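PDB 3MOI: probable dehydrogenase from Bordetella bronchiseptica, which probably catalyses an NAD(P)-dependent oxidation or reduction, as a putative dehydrogenase of the GFO/IDH/MocA family whose substrate is not established. Local coordinates for residues N152-F156 and L157-R161; G173-Y176 and N177-H181; V371-A374 and V375-S378. All coordinates share one frame; numbering follows the deposited sequence.

Contact 1: N152-F156 and L157-R161; sequences NYTDF and LYRPR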
# COMPACT_ATOMS: atom_id res chain seq x y z
N ASN A 152 3.83 0.98 6.59
CA ASN A 152 3.95 1.02 8.03
C ASN A 152 3.48 2.39 8.39
O ASN A 152 4.02 3.33 7.88
CB ASN A 152 5.40 0.84 8.43
CG ASN A 152 5.57 0.38 9.89
OD1 ASN A 152 4.60 0.26 10.61
ND2 ASN A 152 6.83 0.13 10.32
N TYR A 153 2.42 2.52 9.15
CA TYR A 153 1.99 3.77 9.77
C TYR A 153 2.26 3.63 11.27
O TYR A 153 1.89 2.61 11.89
CB TYR A 153 0.47 4.03 9.52
CG TYR A 153 0.13 4.16 8.05
CD1 TYR A 153 0.23 3.09 7.19
CD2 TYR A 153 -0.27 5.37 7.51
CE1 TYR A 153 -0.06 3.23 5.84
CE2 TYR A 153 -0.56 5.51 6.17
CZ TYR A 153 -0.43 4.46 5.33
OH TYR A 153 -0.74 4.63 4.01
N THR A 154 2.82 4.67 11.87
CA THR A 154 3.66 4.54 13.09
C THR A 154 3.57 5.81 13.90
O THR A 154 2.93 6.77 13.42
CB THR A 154 5.04 4.39 12.60
OG1 THR A 154 5.32 3.00 12.50
CG2 THR A 154 6.01 5.08 13.36
N ASP A 155 4.17 5.83 15.10
CA ASP A 155 4.22 7.06 15.91
C ASP A 155 5.63 7.62 16.10
O ASP A 155 5.87 8.42 17.04
CB ASP A 155 3.56 6.84 17.25
CG ASP A 155 4.36 5.90 18.17
OD1 ASP A 155 3.81 5.60 19.29
OD2 ASP A 155 5.49 5.48 17.74
N PHE A 156 6.50 7.26 15.17
CA PHE A 156 7.92 7.48 15.25
C PHE A 156 8.23 8.95 15.49
O PHE A 156 9.02 9.31 16.37
CB PHE A 156 8.58 6.99 13.95
CG PHE A 156 10.01 7.41 13.78
CD1 PHE A 156 11.05 6.57 14.20
CD2 PHE A 156 10.32 8.58 13.17
CE1 PHE A 156 12.39 6.95 14.06
CE2 PHE A 156 11.66 8.96 13.00
CZ PHE A 156 12.69 8.14 13.46
N LEU A 157 7.63 9.82 14.72
CA LEU A 157 8.05 11.20 14.85
C LEU A 157 7.73 11.74 16.26
O LEU A 157 8.36 12.69 16.69
CB LEU A 157 7.39 12.09 13.78
CG LEU A 157 8.11 13.45 13.64
CD1 LEU A 157 9.44 13.24 13.01
CD2 LEU A 157 7.28 14.49 12.84
N TYR A 158 6.76 11.16 16.97
CA TYR A 158 6.39 11.70 18.26
C TYR A 158 6.91 10.88 19.45
O TYR A 158 6.45 11.07 20.54
CB TYR A 158 4.88 11.93 18.32
CG TYR A 158 4.48 13.00 17.32
CD1 TYR A 158 4.50 14.35 17.65
CD2 TYR A 158 4.17 12.67 16.01
CE1 TYR A 158 4.17 15.34 16.70
CE2 TYR A 158 3.85 13.64 15.09
CZ TYR A 158 3.85 14.97 15.44
OH TYR A 158 3.52 15.89 14.49
N ARG A 159 7.87 9.99 19.24
CA ARG A 159 8.60 9.40 20.33
C ARG A 159 9.59 10.45 20.82
O ARG A 159 9.88 11.40 20.12
CB ARG A 159 9.34 8.14 19.87
CG ARG A 159 8.44 7.17 19.13
CD ARG A 159 9.07 5.83 18.92
NE ARG A 159 8.23 5.05 18.02
CZ ARG A 159 8.66 4.16 17.12
NH1 ARG A 159 9.95 3.88 16.97
NH2 ARG A 159 7.76 3.57 16.34
N PRO A 160 10.08 10.32 22.05
CA PRO A 160 10.97 11.33 22.60
C PRO A 160 12.33 11.43 21.91
O PRO A 160 13.04 10.45 21.84
CB PRO A 160 11.14 10.87 24.05
CG PRO A 160 9.88 10.17 24.37
CD PRO A 160 9.48 9.48 23.10
N ARG A 161 12.70 12.64 21.47
CA ARG A 161 13.88 12.84 20.64
C ARG A 161 14.77 13.98 21.10
O ARG A 161 14.30 14.98 21.65
CB ARG A 161 13.46 13.17 19.22
CG ARG A 161 12.55 12.17 18.57
CD ARG A 161 13.31 11.01 17.93
NE ARG A 161 12.35 10.02 17.45
CZ ARG A 161 12.59 8.72 17.30
NH1 ARG A 161 13.78 8.17 17.59
NH2 ARG A 161 11.61 7.94 16.86
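Arg159 folds back on Asp155 and the backbone of Phe156, and Arg161 on Phe156. Arg159 forms a salt bridge with Asp155. Its NE donates to Asp155 OD2 at 2.8 Å, and the oxygen lies almost in the guanidinium plane. Arg159 NH2 adds a weak bond to the same oxygen. The carboxylate and guanidinium planes are 70° apart, so this is not the flat two-oxygen pairing. One face of the Arg159 guanidinium lies over Phe156 CA.

Arg161 holds Phe156 in two ways, and its NH2 serves both. It donates to Phe156 O at 3.0 Å in a nearly straight bond. It also lies over one face of the phenyl ring, with Arg161 CZ 4.0 Å from the ring centroid. This is a cation-pi contact, with the two planes 40° apart. A bend at chi2 (-84°) turns the Arg161 chain back over the ring. The Arg159 chain instead runs extended from CG to NE.

The backbone turn brings these groups together. Tyr158 N donates to Asp155 O at 2.9 Å. Arg159 N reaches Phe156 O at 3.2 Å, from the face of the carbonyl opposite Arg161 NH2. Phe156 O therefore holds two donors.

Further out, Glu165 forms a salt bridge with Arg161 NH1, and Glu270 accepts from Arg161 N. The Tyr158 hydroxyl bonds Asp205, and its ring makes a cation-pi contact with Arg260. Phe156 packs on Tyr230 of strand 225-231. The turn carries the chain from strand 145-153, in the interior of the mixed sheet, past helices 258-265 and 270-278, on which Tyr158 and Pro160 pack. Asp155 and Glu165 probably offset some of the positive charge of the two arginines and nearby Arg274, while the phenyl ring and the Phe156 carbonyl fix where the Arg161 guanidinium lies.

Contact 2: G173-Y176 and N177-H181; sequences GIIY and NQLPH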
# COMPACT_ATOMS: atom_id res chain seq x y z
N GLY A 173 14.94 11.83 11.14
CA GLY A 173 13.77 11.59 10.35
C GLY A 173 13.76 10.25 9.69
O GLY A 173 14.73 9.46 9.73
N ILE A 174 12.64 10.02 9.04
CA ILE A 174 12.32 8.70 8.63
C ILE A 174 13.17 8.21 7.46
O ILE A 174 13.24 7.00 7.27
CB ILE A 174 10.80 8.51 8.32
CG1 ILE A 174 10.38 9.24 7.07
CG2 ILE A 174 9.91 8.94 9.49
CD1 ILE A 174 9.56 8.30 6.10
N ILE A 175 13.81 9.09 6.70
CA ILE A 175 14.54 8.63 5.56
C ILE A 175 15.74 7.77 5.97
O ILE A 175 16.09 6.75 5.30
CB ILE A 175 15.07 9.78 4.66
CG1 ILE A 175 13.93 10.60 4.00
CG2 ILE A 175 16.02 9.21 3.53
CD1 ILE A 175 12.71 9.86 3.67
N TYR A 176 16.37 8.16 7.03
CA TYR A 176 17.55 7.44 7.47
C TYR A 176 17.32 6.45 8.63
O TYR A 176 18.15 5.59 8.92
CB TYR A 176 18.57 8.46 7.94
CG TYR A 176 19.09 9.37 6.90
CD1 TYR A 176 19.85 8.86 5.82
CD2 TYR A 176 18.92 10.77 7.00
CE1 TYR A 176 20.38 9.71 4.85
CE2 TYR A 176 19.42 11.64 6.01
CZ TYR A 176 20.17 11.11 4.95
OH TYR A 176 20.77 11.94 4.01
N ASN A 177 16.20 6.60 9.32
CA ASN A 177 15.96 5.87 10.59
C ASN A 177 14.83 4.84 10.48
O ASN A 177 14.58 4.06 11.42
CB ASN A 177 15.70 6.91 11.68
CG ASN A 177 16.90 7.84 11.85
OD1 ASN A 177 17.94 7.43 12.34
ND2 ASN A 177 16.78 9.10 11.41
N GLN A 178 14.09 4.86 9.36
CA GLN A 178 12.95 3.94 9.20
C GLN A 178 12.92 3.28 7.79
O GLN A 178 12.88 2.05 7.63
CB GLN A 178 11.68 4.69 9.50
CG GLN A 178 11.48 5.08 11.01
CD GLN A 178 11.20 3.82 11.87
OE1 GLN A 178 12.12 3.16 12.37
NE2 GLN A 178 9.94 3.47 11.98
N LEU A 179 12.97 4.08 6.76
CA LEU A 179 12.93 3.56 5.42
C LEU A 179 13.99 2.44 5.18
O LEU A 179 13.74 1.48 4.48
CB LEU A 179 13.14 4.73 4.47
CG LEU A 179 11.90 5.32 3.80
CD1 LEU A 179 10.62 5.23 4.63
CD2 LEU A 179 12.16 6.74 3.23
N PRO A 180 15.18 2.56 5.80
CA PRO A 180 16.12 1.47 5.53
C PRO A 180 15.56 0.09 5.91
O PRO A 180 15.88 -0.91 5.25
CB PRO A 180 17.40 1.85 6.32
CG PRO A 180 17.40 3.33 6.30
CD PRO A 180 15.85 3.70 6.42
N HIS A 181 14.70 0.02 6.91
CA HIS A 181 14.09 -1.27 7.25
C HIS A 181 13.26 -1.84 6.10
O HIS A 181 13.32 -3.04 5.81
CB HIS A 181 13.26 -1.14 8.52
CG HIS A 181 14.05 -0.83 9.75
ND1 HIS A 181 15.17 -1.55 10.12
CD2 HIS A 181 13.82 0.07 10.74
CE1 HIS A 181 15.65 -1.05 11.25
NE2 HIS A 181 14.84 -0.09 11.67
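Asn177 ND2 donates to Gly173 O at 2.7 Å, and Asn177 N adds a weak bond to the same oxygen. The side-chain bond approaches close to the carbonyl plane, tilted 17° from it. CG of Asn177 lies beside its own backbone N (chi1 -60°), which brings the amide back along the first turn. ND2 also bonds Gly171 O, so one amide nitrogen ties two carbonyls ahead of the helix. Ile174 O is the second shared acceptor. Leu179 N meets it at 3.0 Å almost straight on, and Gln178 N at 3.1 Å from above the carbonyl plane.

Gly173 is the N-cap of the short helix 174-177. The chain leaves helical angles at Gln178 and re-enters a helix as 179-190. Two helices thus follow each other within the GFO/IDH/MocA C-terminal domain, with a break at Gln178.

Packing follows the same turn. Ile174 CD1 touches Leu179 CD1 at 3.6 Å, and both side chains lie against Cys214 and Tyr230 of the large sheet. Pro180 CD rests against Ile175 O at 3.3 Å, and its CG against Tyr176 O. The hydroxyl end of Tyr176 packs on Leu373 and Leu376 of helix 362-381.

Contact 3: V371-A374 and V375-S378; sequences VCLA and VLES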
# COMPACT_ATOMS: atom_id res chain seq x y z
N VAL A 371 20.08 4.33 -1.97
CA VAL A 371 18.65 4.30 -2.23
C VAL A 371 17.94 5.38 -1.39
O VAL A 371 17.11 6.11 -1.91
CB VAL A 371 18.06 2.92 -1.94
CG1 VAL A 371 16.55 2.97 -1.97
CG2 VAL A 371 18.64 1.87 -2.94
N CYS A 372 18.29 5.51 -0.12
CA CYS A 372 17.80 6.67 0.63
C CYS A 372 18.08 8.01 -0.08
O CYS A 372 17.19 8.87 -0.17
CB CYS A 372 18.46 6.75 2.00
SG CYS A 372 18.07 5.37 3.10
N LEU A 373 19.30 8.22 -0.58
CA LEU A 373 19.61 9.50 -1.25
C LEU A 373 18.73 9.69 -2.47
O LEU A 373 18.32 10.81 -2.77
CB LEU A 373 21.10 9.64 -1.65
CG LEU A 373 22.07 9.69 -0.42
CD1 LEU A 373 23.55 9.53 -0.79
CD2 LEU A 373 21.87 10.93 0.43
N ALA A 374 18.38 8.61 -3.14
CA ALA A 374 17.60 8.70 -4.35
C ALA A 374 16.15 9.05 -4.00
O ALA A 374 15.47 9.78 -4.75
CB ALA A 374 17.72 7.41 -5.17
N VAL A 375 15.69 8.62 -2.83
CA VAL A 375 14.39 9.06 -2.31
C VAL A 375 14.41 10.57 -2.08
O VAL A 375 13.46 11.29 -2.46
CB VAL A 375 14.02 8.33 -1.01
CG1 VAL A 375 12.84 9.03 -0.32
CG2 VAL A 375 13.70 6.81 -1.33
N LEU A 376 15.48 11.09 -1.48
CA LEU A 376 15.56 12.52 -1.28
C LEU A 376 15.58 13.25 -2.63
O LEU A 376 14.81 14.20 -2.78
CB LEU A 376 16.74 12.94 -0.42
CG LEU A 376 16.66 12.64 1.09
CD1 LEU A 376 18.07 12.71 1.73
CD2 LEU A 376 15.67 13.54 1.82
N GLU A 377 16.39 12.80 -3.61
CA GLU A 377 16.41 13.46 -4.90
C GLU A 377 15.07 13.39 -5.63
O GLU A 377 14.62 14.41 -6.19
CB GLU A 377 17.48 12.88 -5.79
CG GLU A 377 17.56 13.55 -7.17
CD GLU A 377 18.66 12.96 -8.09
OE1 GLU A 377 19.60 12.30 -7.58
OE2 GLU A 377 18.55 13.17 -9.35
N SER A 378 14.45 12.20 -5.68
CA SER A 378 13.24 12.02 -6.46
C SER A 378 12.14 12.92 -5.91
O SER A 378 11.35 13.46 -6.65
CB SER A 378 12.74 10.59 -6.38
OG SER A 378 11.59 10.46 -7.14
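Val375 lies over the carbonyl oxygens of the preceding turn. Its CB is 3.3 Å from Cys372 O. With CG1 anti to the backbone N (chi1 167°), CG2 falls beside that nitrogen and comes within 3.5 Å of Val371 O. Beyond this turn the side chain packs on Val197, Ala199 and Thr201 of strand 194-202, and on Ile175 of helix 174-177.

Leu376, one residue on, rests its CB on Leu373 O at 3.5 Å. Its CD1 only loosely approaches Leu373 CD2, at 4.4 Å. Both leucines also touch Tyr176.

The Ser378 hydroxyl is engaged by Arg383 O and Ala199 N, which ties the helix to strand 194-202 and to the chain leading into strand 385-386. Four backbone bonds join the two segments. Val375 N donates to Val371 O at 3.0 Å, and Leu376 N to Cys372 O at 3.1 Å. Glu377 N bonds Leu373 O at 2.9 Å, and Ser378 N bonds Ala374 O at 2.8 Å. Each of the four spans four residues, the regular i to i+4 pattern of an alpha helix, here the C-terminal helix 362-381 laid against the mixed sheet.

The three contacts come in series along the chain. Contact 1 leaves strand 145-153, contact 2 follows in helices 174-177 and 179-190, and contact 3 lies far later in helix 362-381. Contact 2 is in the middle, with its centre about 11 Å from that of each neighbour. It touches both. The Phe156 ring packs on Ile174, Asn177 and Gln178, and Cys372 packs on Ile175 and Pro180. Contacts 1 and 3 do not meet, their nearest atoms being about 12 Å apart. All three border the mixed sheet that follows the Rossmann domain. Residues distant in sequence are thereby packed together beside that sheet.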